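Local coordinates for protein carbamate kinase (Mycoplasma penetrans, PDB 4AXS) that probably catalyses the reversible transfer of a phosphoryl group from carbamoyl phosphate to ADP, the ATP-forming step of the arginine deiminase pathway, at residues N117-K121 against L122-K126; D138-P142 against A143-P147; N279-Q283 against D284-K288. All blocks are in the same frame, centred on the assembly; numbering follows the deposited sequence.

Contact 1 (N117-K121 against L122-K126)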
ATOM      1  N   ASN A 117      14.776   5.554  -6.957  1.00 46.88           N
ATOM      2  CA  ASN A 117      15.766   5.490  -8.017  1.00 50.15           C
ATOM      3  C   ASN A 117      16.364   6.859  -8.345  1.00 59.70           C
ATOM      4  O   ASN A 117      17.588   7.014  -8.363  1.00 59.55           O
ATOM      5  CB  ASN A 117      15.168   4.855  -9.267  1.00 44.70           C
ATOM      6  CG  ASN A 117      15.330   3.354  -9.284  1.00 49.07           C
ATOM      7  OD1 ASN A 117      15.899   2.772  -8.357  1.00 51.25           O
ATOM      8  ND2 ASN A 117      14.838   2.712 -10.343  1.00 42.87           N
ATOM      9  N   GLU A 118      15.503   7.847  -8.594  1.00 54.81           N
ATOM     10  CA  GLU A 118      15.967   9.192  -8.928  1.00 54.11           C
ATOM     11  C   GLU A 118      16.826   9.803  -7.825  1.00 58.33           C
ATOM     12  O   GLU A 118      17.859  10.403  -8.104  1.00 61.25           O
ATOM     13  CB  GLU A 118      14.793  10.125  -9.248  1.00 55.31           C
ATOM     14  CG  GLU A 118      14.002   9.739 -10.481  1.00 51.70           C
ATOM     15  CD  GLU A 118      14.872   9.610 -11.712  1.00 57.67           C
ATOM     16  OE1 GLU A 118      15.885  10.334 -11.786  1.00 64.19           O
ATOM     17  OE2 GLU A 118      14.548   8.784 -12.599  1.00 55.52           O
ATOM     18  N   LEU A 119      16.398   9.661  -6.574  1.00 56.79           N
ATOM     19  CA  LEU A 119      17.178  10.180  -5.451  1.00 58.92           C
ATOM     20  C   LEU A 119      18.588   9.586  -5.420  1.00 65.80           C
ATOM     21  O   LEU A 119      19.530  10.246  -4.979  1.00 68.62           O
ATOM     22  CB  LEU A 119      16.470   9.929  -4.113  1.00 53.29           C
ATOM     23  CG  LEU A 119      15.206  10.755  -3.858  1.00 58.12           C
ATOM     24  CD1 LEU A 119      14.461  10.290  -2.617  1.00 47.10           C
ATOM     25  CD2 LEU A 119      15.535  12.245  -3.762  1.00 56.08           C
ATOM     26  N   LYS A 120      18.731   8.348  -5.890  1.00 63.95           N
ATOM     27  CA  LYS A 120      20.036   7.684  -5.898  1.00 65.01           C
ATOM     28  C   LYS A 120      20.953   8.220  -7.001  1.00 67.45           C
ATOM     29  O   LYS A 120      22.175   8.262  -6.825  1.00 71.03           O
ATOM     30  CB  LYS A 120      19.888   6.159  -6.008  1.00 58.81           C
ATOM     31  CG  LYS A 120      19.307   5.501  -4.770  1.00 57.93           C
ATOM     32  CD  LYS A 120      18.826   4.065  -5.047  1.00 64.08           C
ATOM     33  CE  LYS A 120      19.955   3.032  -5.033  1.00 56.64           C
ATOM     34  NZ  LYS A 120      20.681   3.033  -3.730  1.00 57.51           N
ATOM     35  N   LYS A 121      20.372   8.625  -8.132  1.00 67.40           N
ATOM     36  CA  LYS A 121      21.166   9.217  -9.218  1.00 72.01           C
ATOM     37  C   LYS A 121      21.927  10.423  -8.699  1.00 67.87           C
ATOM     38  O   LYS A 121      23.022  10.732  -9.166  1.00 71.34           O
ATOM     39  CB  LYS A 121      20.291   9.633 -10.405  1.00 61.58           C
ATOM     40  CG  LYS A 121      19.493   8.498 -10.990  1.00 63.41           C
ATOM     41  CD  LYS A 121      18.878   8.851 -12.324  1.00 58.01           C
ATOM     42  CE  LYS A 121      18.128   7.650 -12.876  1.00 60.62           C
ATOM     43  NZ  LYS A 121      17.845   7.735 -14.331  1.00 61.01           N
ATOM     44  N   LEU A 122      21.332  11.092  -7.719  1.00 67.17           N
ATOM     45  CA  LEU A 122      21.901  12.291  -7.123  1.00 70.30           C
ATOM     46  C   LEU A 122      22.697  11.928  -5.880  1.00 73.48           C
ATOM     47  O   LEU A 122      23.075  12.804  -5.090  1.00 75.03           O
ATOM     48  CB  LEU A 122      20.779  13.253  -6.738  1.00 68.26           C
ATOM     49  CG  LEU A 122      19.633  13.279  -7.747  1.00 69.09           C
ATOM     50  CD1 LEU A 122      18.432  14.030  -7.192  1.00 68.05           C
ATOM     51  CD2 LEU A 122      20.114  13.885  -9.059  1.00 67.94           C
ATOM     52  N   ASN A 123      22.937  10.631  -5.706  1.00 66.24           N
ATOM     53  CA  ASN A 123      23.602  10.138  -4.517  1.00 68.19           C
ATOM     54  C   ASN A 123      23.106  10.822  -3.250  1.00 66.75           C
ATOM     55  O   ASN A 123      23.892  11.300  -2.429  1.00 62.50           O
ATOM     56  CB  ASN A 123      25.116  10.275  -4.649  1.00 74.12           C
ATOM     57  CG  ASN A 123      25.812   8.937  -4.650  1.00 72.96           C
ATOM     58  OD1 ASN A 123      26.227   8.444  -5.699  1.00 73.36           O
ATOM     59  ND2 ASN A 123      25.919   8.324  -3.471  1.00 68.54           N
ATOM     60  N   ILE A 124      21.788  10.875  -3.106  1.00 66.64           N
ATOM     61  CA  ILE A 124      21.176  11.348  -1.872  1.00 69.25           C
ATOM     62  C   ILE A 124      20.683  10.156  -1.043  1.00 65.58           C
ATOM     63  O   ILE A 124      20.268   9.125  -1.589  1.00 59.72           O
ATOM     64  CB  ILE A 124      20.008  12.326  -2.149  1.00 64.38           C
ATOM     65  CG1 ILE A 124      20.362  13.273  -3.302  1.00 69.78           C
ATOM     66  CG2 ILE A 124      19.654  13.104  -0.882  1.00 63.14           C
ATOM     67  CD1 ILE A 124      19.244  14.230  -3.705  1.00 62.94           C
ATOM     68  N   GLN A 125      20.738  10.295   0.274  1.00 63.07           N
ATOM     69  CA  GLN A 125      20.289   9.223   1.147  1.00 71.53           C
ATOM     70  C   GLN A 125      19.065   9.654   1.960  1.00 72.97           C
ATOM     71  O   GLN A 125      19.146  10.544   2.813  1.00 68.92           O
ATOM     72  CB  GLN A 125      21.432   8.727   2.044  1.00 69.36           C
ATOM     73  CG  GLN A 125      22.739   8.424   1.281  1.00 74.23           C
ATOM     74  CD  GLN A 125      22.568   7.403   0.151  1.00 71.81           C
ATOM     75  OE1 GLN A 125      22.616   7.749  -1.035  1.00 64.94           O
ATOM     76  NE2 GLN A 125      22.372   6.138   0.519  1.00 78.09           N
ATOM     77  N   LYS A 126      17.935   9.009   1.671  1.00 71.46           N
ATOM     78  CA  LYS A 126      16.650   9.337   2.280  1.00 65.93           C
ATOM     79  C   LYS A 126      15.707   8.161   2.101  1.00 59.26           C
ATOM     80  O   LYS A 126      15.718   7.512   1.058  1.00 62.70           O
ATOM     81  CB  LYS A 126      16.043  10.566   1.600  1.00 63.11           C
ATOM     82  CG  LYS A 126      15.843  11.741   2.522  1.00 65.14           C
ATOM     83  CD  LYS A 126      15.509  12.999   1.751  1.00 68.27           C
ATOM     84  CE  LYS A 126      15.529  14.205   2.684  1.00 76.54           C
ATOM     85  NZ  LYS A 126      16.743  14.179   3.566  1.00 76.18           N
TER

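Contact 2 (D138-P142 against A143-P147)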
ATOM      1  N   ASP A 138     -16.965  12.471   7.154  1.00 49.68           N
ATOM      2  CA  ASP A 138     -18.164  12.450   7.967  1.00 53.19           C
ATOM      3  C   ASP A 138     -19.254  11.716   7.183  1.00 58.12           C
ATOM      4  O   ASP A 138     -19.366  11.879   5.962  1.00 57.37           O
ATOM      5  CB  ASP A 138     -18.562  13.893   8.310  1.00 60.55           C
ATOM      6  CG  ASP A 138     -20.052  14.071   8.497  1.00 62.85           C
ATOM      7  OD1 ASP A 138     -20.542  13.877   9.632  1.00 60.89           O
ATOM      8  OD2 ASP A 138     -20.727  14.426   7.504  1.00 63.35           O
ATOM      9  N   ALA A 139     -20.033  10.891   7.880  1.00 58.06           N
ATOM     10  CA  ALA A 139     -21.035  10.038   7.233  1.00 55.44           C
ATOM     11  C   ALA A 139     -22.289  10.803   6.844  1.00 59.23           C
ATOM     12  O   ALA A 139     -23.095  10.327   6.041  1.00 59.14           O
ATOM     13  CB  ALA A 139     -21.393   8.868   8.130  1.00 56.71           C
ATOM     14  N   ASN A 140     -22.454  11.987   7.424  1.00 57.95           N
ATOM     15  CA  ASN A 140     -23.559  12.861   7.068  1.00 59.61           C
ATOM     16  C   ASN A 140     -23.233  13.791   5.899  1.00 63.75           C
ATOM     17  O   ASN A 140     -24.046  14.641   5.520  1.00 59.25           O
ATOM     18  CB  ASN A 140     -23.988  13.678   8.280  1.00 66.23           C
ATOM     19  CG  ASN A 140     -25.042  12.979   9.097  1.00 76.07           C
ATOM     20  OD1 ASN A 140     -26.028  12.473   8.553  1.00 73.44           O
ATOM     21  ND2 ASN A 140     -24.844  12.940  10.415  1.00 80.54           N
ATOM     22  N   ASP A 141     -22.037  13.630   5.336  1.00 59.07           N
ATOM     23  CA  ASP A 141     -21.640  14.398   4.163  1.00 60.71           C
ATOM     24  C   ASP A 141     -22.792  14.432   3.159  1.00 60.25           C
ATOM     25  O   ASP A 141     -23.343  13.389   2.792  1.00 61.48           O
ATOM     26  CB  ASP A 141     -20.383  13.792   3.528  1.00 60.11           C
ATOM     27  CG  ASP A 141     -19.436  14.840   2.969  1.00 54.02           C
ATOM     28  OD1 ASP A 141     -19.749  15.433   1.917  1.00 56.58           O
ATOM     29  OD2 ASP A 141     -18.368  15.054   3.581  1.00 49.26           O
ATOM     30  N   PRO A 142     -23.181  15.640   2.740  1.00 62.64           N
ATOM     31  CA  PRO A 142     -24.190  15.835   1.693  1.00 58.32           C
ATOM     32  C   PRO A 142     -23.916  14.981   0.455  1.00 60.29           C
ATOM     33  O   PRO A 142     -24.849  14.519  -0.199  1.00 63.37           O
ATOM     34  CB  PRO A 142     -24.040  17.313   1.357  1.00 52.18           C
ATOM     35  CG  PRO A 142     -23.604  17.933   2.641  1.00 56.97           C
ATOM     36  CD  PRO A 142     -22.723  16.918   3.315  1.00 56.98           C
ATOM     37  N   ALA A 143     -22.637  14.765   0.160  1.00 60.30           N
ATOM     38  CA  ALA A 143     -22.210  14.120  -1.075  1.00 58.38           C
ATOM     39  C   ALA A 143     -22.843  12.755  -1.296  1.00 66.09           C
ATOM     40  O   ALA A 143     -23.116  12.373  -2.430  1.00 73.13           O
ATOM     41  CB  ALA A 143     -20.690  14.005  -1.103  1.00 58.83           C
ATOM     42  N   PHE A 144     -23.059  12.011  -0.219  1.00 64.02           N
ATOM     43  CA  PHE A 144     -23.595  10.657  -0.334  1.00 68.87           C
ATOM     44  C   PHE A 144     -25.030  10.691  -0.810  1.00 72.31           C
ATOM     45  O   PHE A 144     -25.456   9.844  -1.596  1.00 75.61           O
ATOM     46  CB  PHE A 144     -23.552   9.934   1.008  1.00 62.99           C
ATOM     47  CG  PHE A 144     -22.191   9.859   1.610  1.00 63.53           C
ATOM     48  CD1 PHE A 144     -21.200   9.101   1.011  1.00 57.36           C
ATOM     49  CD2 PHE A 144     -21.901  10.541   2.781  1.00 61.67           C
ATOM     50  CE1 PHE A 144     -19.945   9.033   1.562  1.00 51.87           C
ATOM     51  CE2 PHE A 144     -20.644  10.463   3.347  1.00 57.60           C
ATOM     52  CZ  PHE A 144     -19.665   9.713   2.734  1.00 55.99           C
ATOM     53  N   LYS A 145     -25.771  11.672  -0.310  1.00 72.27           N
ATOM     54  CA  LYS A 145     -27.185  11.802  -0.609  1.00 72.70           C
ATOM     55  C   LYS A 145     -27.372  12.286  -2.040  1.00 73.57           C
ATOM     56  O   LYS A 145     -28.490  12.303  -2.563  1.00 71.01           O
ATOM     57  CB  LYS A 145     -27.859  12.728   0.410  1.00 73.10           C
ATOM     58  CG  LYS A 145     -27.806  12.171   1.836  1.00 70.18           C
ATOM     59  CD  LYS A 145     -28.367  13.130   2.880  1.00 72.41           C
ATOM     60  CE  LYS A 145     -28.308  12.505   4.277  1.00 77.56           C
ATOM     61  NZ  LYS A 145     -28.522  13.490   5.380  1.00 76.04           N
ATOM     62  N   ASN A 146     -26.262  12.667  -2.666  1.00 76.44           N
ATOM     63  CA  ASN A 146     -26.239  13.000  -4.090  1.00 79.38           C
ATOM     64  C   ASN A 146     -25.069  12.338  -4.809  1.00 75.37           C
ATOM     65  O   ASN A 146     -24.052  12.981  -5.068  1.00 72.23           O
ATOM     66  CB  ASN A 146     -26.186  14.513  -4.302  1.00 81.58           C
ATOM     67  CG  ASN A 146     -26.086  14.890  -5.774  1.00 84.80           C
ATOM     68  OD1 ASN A 146     -25.446  15.878  -6.128  1.00 83.34           O
ATOM     69  ND2 ASN A 146     -26.708  14.091  -6.639  1.00 80.91           N
ATOM     70  N   PRO A 147     -25.214  11.042  -5.122  1.00 77.90           N
ATOM     71  CA  PRO A 147     -24.167  10.215  -5.739  1.00 82.64           C
ATOM     72  C   PRO A 147     -23.658  10.785  -7.064  1.00 80.43           C
ATOM     73  O   PRO A 147     -24.198  10.475  -8.122  1.00 83.54           O
ATOM     74  CB  PRO A 147     -24.866   8.867  -5.956  1.00 84.11           C
ATOM     75  CG  PRO A 147     -25.914   8.822  -4.886  1.00 83.39           C
ATOM     76  CD  PRO A 147     -26.405  10.248  -4.770  1.00 80.35           C
TER

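Contact 3 (N279-Q283 against D284-K288)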
ATOM      1  N   ASN A 279     -15.188  35.292  -7.184  1.00 44.74           N
ATOM      2  CA  ASN A 279     -15.946  35.883  -8.280  1.00 41.46           C
ATOM      3  C   ASN A 279     -15.849  35.041  -9.545  1.00 44.40           C
ATOM      4  O   ASN A 279     -16.869  34.689 -10.153  1.00 45.03           O
ATOM      5  CB  ASN A 279     -15.478  37.310  -8.547  1.00 39.55           C
ATOM      6  CG  ASN A 279     -15.668  38.204  -7.347  1.00 44.44           C
ATOM      7  OD1 ASN A 279     -16.709  38.149  -6.689  1.00 43.19           O
ATOM      8  ND2 ASN A 279     -14.664  39.031  -7.045  1.00 44.09           N
ATOM      9  N   PHE A 280     -14.623  34.710  -9.938  1.00 41.41           N
ATOM     10  CA  PHE A 280     -14.428  33.858 -11.103  1.00 45.32           C
ATOM     11  C   PHE A 280     -15.313  32.615 -11.010  1.00 47.63           C
ATOM     12  O   PHE A 280     -15.904  32.175 -12.004  1.00 49.85           O
ATOM     13  CB  PHE A 280     -12.959  33.453 -11.234  1.00 45.07           C
ATOM     14  CG  PHE A 280     -12.060  34.561 -11.702  1.00 44.04           C
ATOM     15  CD1 PHE A 280     -12.512  35.496 -12.641  1.00 45.22           C
ATOM     16  CD2 PHE A 280     -10.755  34.658 -11.231  1.00 38.23           C
ATOM     17  CE1 PHE A 280     -11.676  36.532 -13.094  1.00 39.61           C
ATOM     18  CE2 PHE A 280      -9.913  35.684 -11.680  1.00 42.74           C
ATOM     19  CZ  PHE A 280     -10.379  36.627 -12.614  1.00 40.32           C
ATOM     20  N   ILE A 281     -15.405  32.060  -9.806  1.00 46.60           N
ATOM     21  CA  ILE A 281     -16.213  30.872  -9.549  1.00 46.87           C
ATOM     22  C   ILE A 281     -17.706  31.185  -9.659  1.00 48.21           C
ATOM     23  O   ILE A 281     -18.491  30.373 -10.154  1.00 49.06           O
ATOM     24  CB  ILE A 281     -15.905  30.299  -8.147  1.00 49.70           C
ATOM     25  CG1 ILE A 281     -14.483  29.736  -8.103  1.00 41.78           C
ATOM     26  CG2 ILE A 281     -16.934  29.245  -7.749  1.00 46.58           C
ATOM     27  CD1 ILE A 281     -14.009  29.403  -6.717  1.00 38.34           C
ATOM     28  N   ASN A 282     -18.095  32.363  -9.183  1.00 48.58           N
ATOM     29  CA  ASN A 282     -19.472  32.831  -9.337  1.00 52.65           C
ATOM     30  C   ASN A 282     -19.917  32.822 -10.793  1.00 50.89           C
ATOM     31  O   ASN A 282     -21.066  32.482 -11.108  1.00 51.72           O
ATOM     32  CB  ASN A 282     -19.637  34.246  -8.773  1.00 49.93           C
ATOM     33  CG  ASN A 282     -19.626  34.276  -7.256  1.00 53.23           C
ATOM     34  OD1 ASN A 282     -19.453  33.238  -6.601  1.00 50.55           O
ATOM     35  ND2 ASN A 282     -19.815  35.474  -6.685  1.00 48.54           N
ATOM     36  N   GLN A 283     -19.005  33.199 -11.682  1.00 47.05           N
ATOM     37  CA  GLN A 283     -19.361  33.304 -13.090  1.00 49.66           C
ATOM     38  C   GLN A 283     -18.939  32.080 -13.858  1.00 51.64           C
ATOM     39  O   GLN A 283     -18.783  32.140 -15.076  1.00 50.25           O
ATOM     40  CB  GLN A 283     -18.775  34.562 -13.728  1.00 53.29           C
ATOM     41  CG  GLN A 283     -17.260  34.588 -13.798  1.00 56.78           C
ATOM     42  CD  GLN A 283     -16.727  36.009 -13.744  1.00 51.04           C
ATOM     43  OE1 GLN A 283     -17.410  36.907 -13.271  1.00 53.58           O
ATOM     44  NE2 GLN A 283     -15.510  36.213 -14.221  1.00 50.95           N
ATOM     45  N   ASP A 284     -18.765  30.973 -13.136  1.00 50.19           N
ATOM     46  CA  ASP A 284     -18.520  29.682 -13.753  1.00 48.14           C
ATOM     47  C   ASP A 284     -17.309  29.695 -14.672  1.00 46.26           C
ATOM     48  O   ASP A 284     -17.324  29.104 -15.752  1.00 42.54           O
ATOM     49  CB  ASP A 284     -19.758  29.228 -14.524  1.00 52.50           C
ATOM     50  CG  ASP A 284     -20.820  28.643 -13.618  1.00 63.24           C
ATOM     51  OD1 ASP A 284     -20.672  27.466 -13.195  1.00 62.06           O
ATOM     52  OD2 ASP A 284     -21.806  29.358 -13.333  1.00 63.66           O
ATOM     53  N   GLN A 285     -16.255  30.369 -14.234  1.00 43.67           N
ATOM     54  CA  GLN A 285     -15.033  30.408 -15.013  1.00 43.72           C
ATOM     55  C   GLN A 285     -14.422  29.023 -15.229  1.00 53.54           C
ATOM     56  O   GLN A 285     -13.677  28.831 -16.187  1.00 57.35           O
ATOM     57  CB  GLN A 285     -14.006  31.332 -14.364  1.00 44.99           C
ATOM     58  CG  GLN A 285     -14.273  32.812 -14.617  1.00 52.70           C
ATOM     59  CD  GLN A 285     -14.370  33.162 -16.101  1.00 52.66           C
ATOM     60  OE1 GLN A 285     -13.940  32.397 -16.966  1.00 50.92           O
ATOM     61  NE2 GLN A 285     -14.933  34.330 -16.397  1.00 54.66           N
ATOM     62  N   PHE A 286     -14.756  28.057 -14.368  1.00 52.69           N
ATOM     63  CA  PHE A 286     -13.984  26.814 -14.301  1.00 51.30           C
ATOM     64  C   PHE A 286     -14.745  25.499 -14.529  1.00 53.40           C
ATOM     65  O   PHE A 286     -15.857  25.289 -14.039  1.00 50.16           O
ATOM     66  CB  PHE A 286     -13.219  26.747 -12.977  1.00 47.60           C
ATOM     67  CG  PHE A 286     -12.398  27.965 -12.697  1.00 40.97           C
ATOM     68  CD1 PHE A 286     -11.455  28.390 -13.597  1.00 39.22           C
ATOM     69  CD2 PHE A 286     -12.562  28.674 -11.522  1.00 46.07           C
ATOM     70  CE1 PHE A 286     -10.687  29.510 -13.345  1.00 42.96           C
ATOM     71  CE2 PHE A 286     -11.800  29.804 -11.261  1.00 45.31           C
ATOM     72  CZ  PHE A 286     -10.862  30.221 -12.175  1.00 44.01           C
ATOM     73  N   ALA A 287     -14.109  24.603 -15.271  1.00 57.97           N
ATOM     74  CA  ALA A 287     -14.690  23.302 -15.538  1.00 59.82           C
ATOM     75  C   ALA A 287     -14.997  22.581 -14.221  1.00 61.15           C
ATOM     76  O   ALA A 287     -14.106  22.275 -13.429  1.00 53.04           O
ATOM     77  CB  ALA A 287     -13.766  22.474 -16.419  1.00 60.31           C
ATOM     78  N   LYS A 288     -16.284  22.362 -13.986  1.00 63.73           N
ATOM     79  CA  LYS A 288     -16.759  21.619 -12.833  1.00 54.42           C
ATOM     80  C   LYS A 288     -16.162  20.208 -12.859  1.00 65.29           C
ATOM     81  O   LYS A 288     -16.588  19.356 -13.647  1.00 67.79           O
ATOM     82  CB  LYS A 288     -18.286  21.573 -12.883  1.00 54.80           C
ATOM     83  CG  LYS A 288     -18.832  21.863 -14.292  1.00 61.82           C
ATOM     84  CD  LYS A 288     -20.250  21.358 -14.468  1.00 64.10           C
ATOM     85  CE  LYS A 288     -20.501  20.913 -15.901  1.00 68.23           C
ATOM     86  NZ  LYS A 288     -21.747  20.090 -16.003  1.00 69.13           N
TER

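Contact 1 (N117-K121 against L122-K126)
Asn-123 N stands over a face of the flat Lys-120 carbonyl, 2.7 Å from Lys-120 O and 69° out of its plane, not on a lone pair. Leu-119 O is approached almost end-on instead: Ile-124 N lies 3.0 Å from it, with the donor tilted just 21° from the carbonyl plane. A weak third bond, 3.4 Å long, reaches the same Leu-119 O from Leu-122 N. The i+5 bond from Ile-124 N together with the i+3 bond from Asn-123 N makes a Schellman motif, which ends helix 96-121 and turns the chain toward strand 128-130. Asn-123 is its C-prime residue, where phi is positive; asparagine suits the place because it tolerates that conformation better than most residues with a side chain. The apolar pair that often accompanies the motif is present too, since Leu-119 CD2 lies 4.2 Å from Ile-124 CD1. With CG anti to the carbonyl carbon (chi1 -38°), Leu-122 brings CG to 3.4 Å from Glu-118 O. From there its side chain reaches Ala-55 and Gln-59 of helix 48-59. The extended chain of Lys-121 runs back along the helix and packs on Gln-222 of the second subunit, while Lys-121 NZ makes a long salt bridge of 3.9 Å with Glu-118 OE2. Lys-120 extends to the second subunit, where its NZ forms a weak hydrogen bond with Asn-221 OD1 of that chain.

Contact 2 (D138-P142 against A143-P147)
Asp-141 caps the short, weakly bonded helix 142-145, and Phe-144 lies in its first turn; the helix is entered through a type I beta turn from Asp-138 to Asp-141. The carboxylate of Asp-141, at the N-cap, is directed at the start of the helix: OD1 accepts a weak, fairly straight bond from Ala-143 N (3.4 Å, 162°), while OD2 accepts a hydrogen bond from Ile-186 N. Aspartate suits this place because its short side chain can reach a backbone N-H that has no earlier helical carbonyl to bond with. Pro-142 follows naturally, having no N-H to satisfy in the first turn. Phe-144 has CG beside its own backbone N (chi1 -57°), which lays the ring back against the preceding turn. There Phe-144 CE2 packs 3.3 Å from Asp-141 CB, and beyond the segments the ring touches Ala-183 and Pro-185. Phe-144 N also bonds weakly to Asp-141 O. Lys-145 and Asn-140 run side by side in the same direction along the exposed surface, with Lys-145 NZ 4.2 Å from Asn-140 OD1. Asp-138 O meets the ring of Phe-144 in its plane, at the edge, 3.2 Å from Phe-144 CE2.

Contact 3 (N279-Q283 against D284-K288)
Helix 274-282 ends in a Schellman motif round Asp-284, the C-prime residue of positive phi, with Gln-285 N bonded to Phe-280 O (2.9 Å) near the carbonyl plane and Asp-284 N to Ile-281 O (3.1 Å) from above it, 71° out. Glycine is the usual choice at such a position; asparagine and, less readily, aspartate also tolerate it.

Across the motif, Gln-285 lays its aliphatic part beside Phe-280, Gln-285 CG coming 3.7 Å from Phe-280 CB. The glutamine stem passes Phe-280 at a slant, and its amide stands almost perpendicular to the aromatic ring (89°). A bend at chi2 helps turn this amide, whose OE1 accepts a hydrogen bond from Asp-260 N, so the glutamine serves both as apolar cover and as a polar tie to Asp-260, just after strand 258-259. Gln-283 CG packs against the same stem, 3.6 Å from Gln-285 CG. Phe-286 swings its ring back toward the helix. Gln-285 CB lies 3.8 Å above the centre of one face of that ring. Ile-281 CG1 comes to its edge, 4.1 Å from Phe-286 CD2. Phe-280 CB approaches Phe-286 CE2 obliquely at 3.8 Å. Phenylalanine suits the place because it offers a face to Gln-285 CB and an edge to Ile-281 CG1 with no polar group to bury.

The ring of Phe-286 is buried between the helix end and its surroundings: it touches Leu-292 and Ile-295 of helix 292-302 and Val-259 of strand 258-259, while Ile-281 reaches Leu-292 and Met-299 of that same helix.

In the fold
Along the chain the contacts come in series, all within the amino acid kinase fold. Contact 1 closes helix 96-121 before strand 128-130; contact 2 follows strand 134-137, a member of the four-stranded mixed sheet, and opens helix 142-145; contact 3 ends helix 274-282 and leads toward helix 292-302. Contact 1 lies across the chain's centre from the other two, its centre about 43 Å from that of contact 2 and 42 Å from that of contact 3. Contacts 2 and 3 are about 11 Å apart at their nearest atoms. Two Schellman motifs and one N-cap thus mark where chain passes between helix and loop at the surface, contact 1 alone meeting the second subunit.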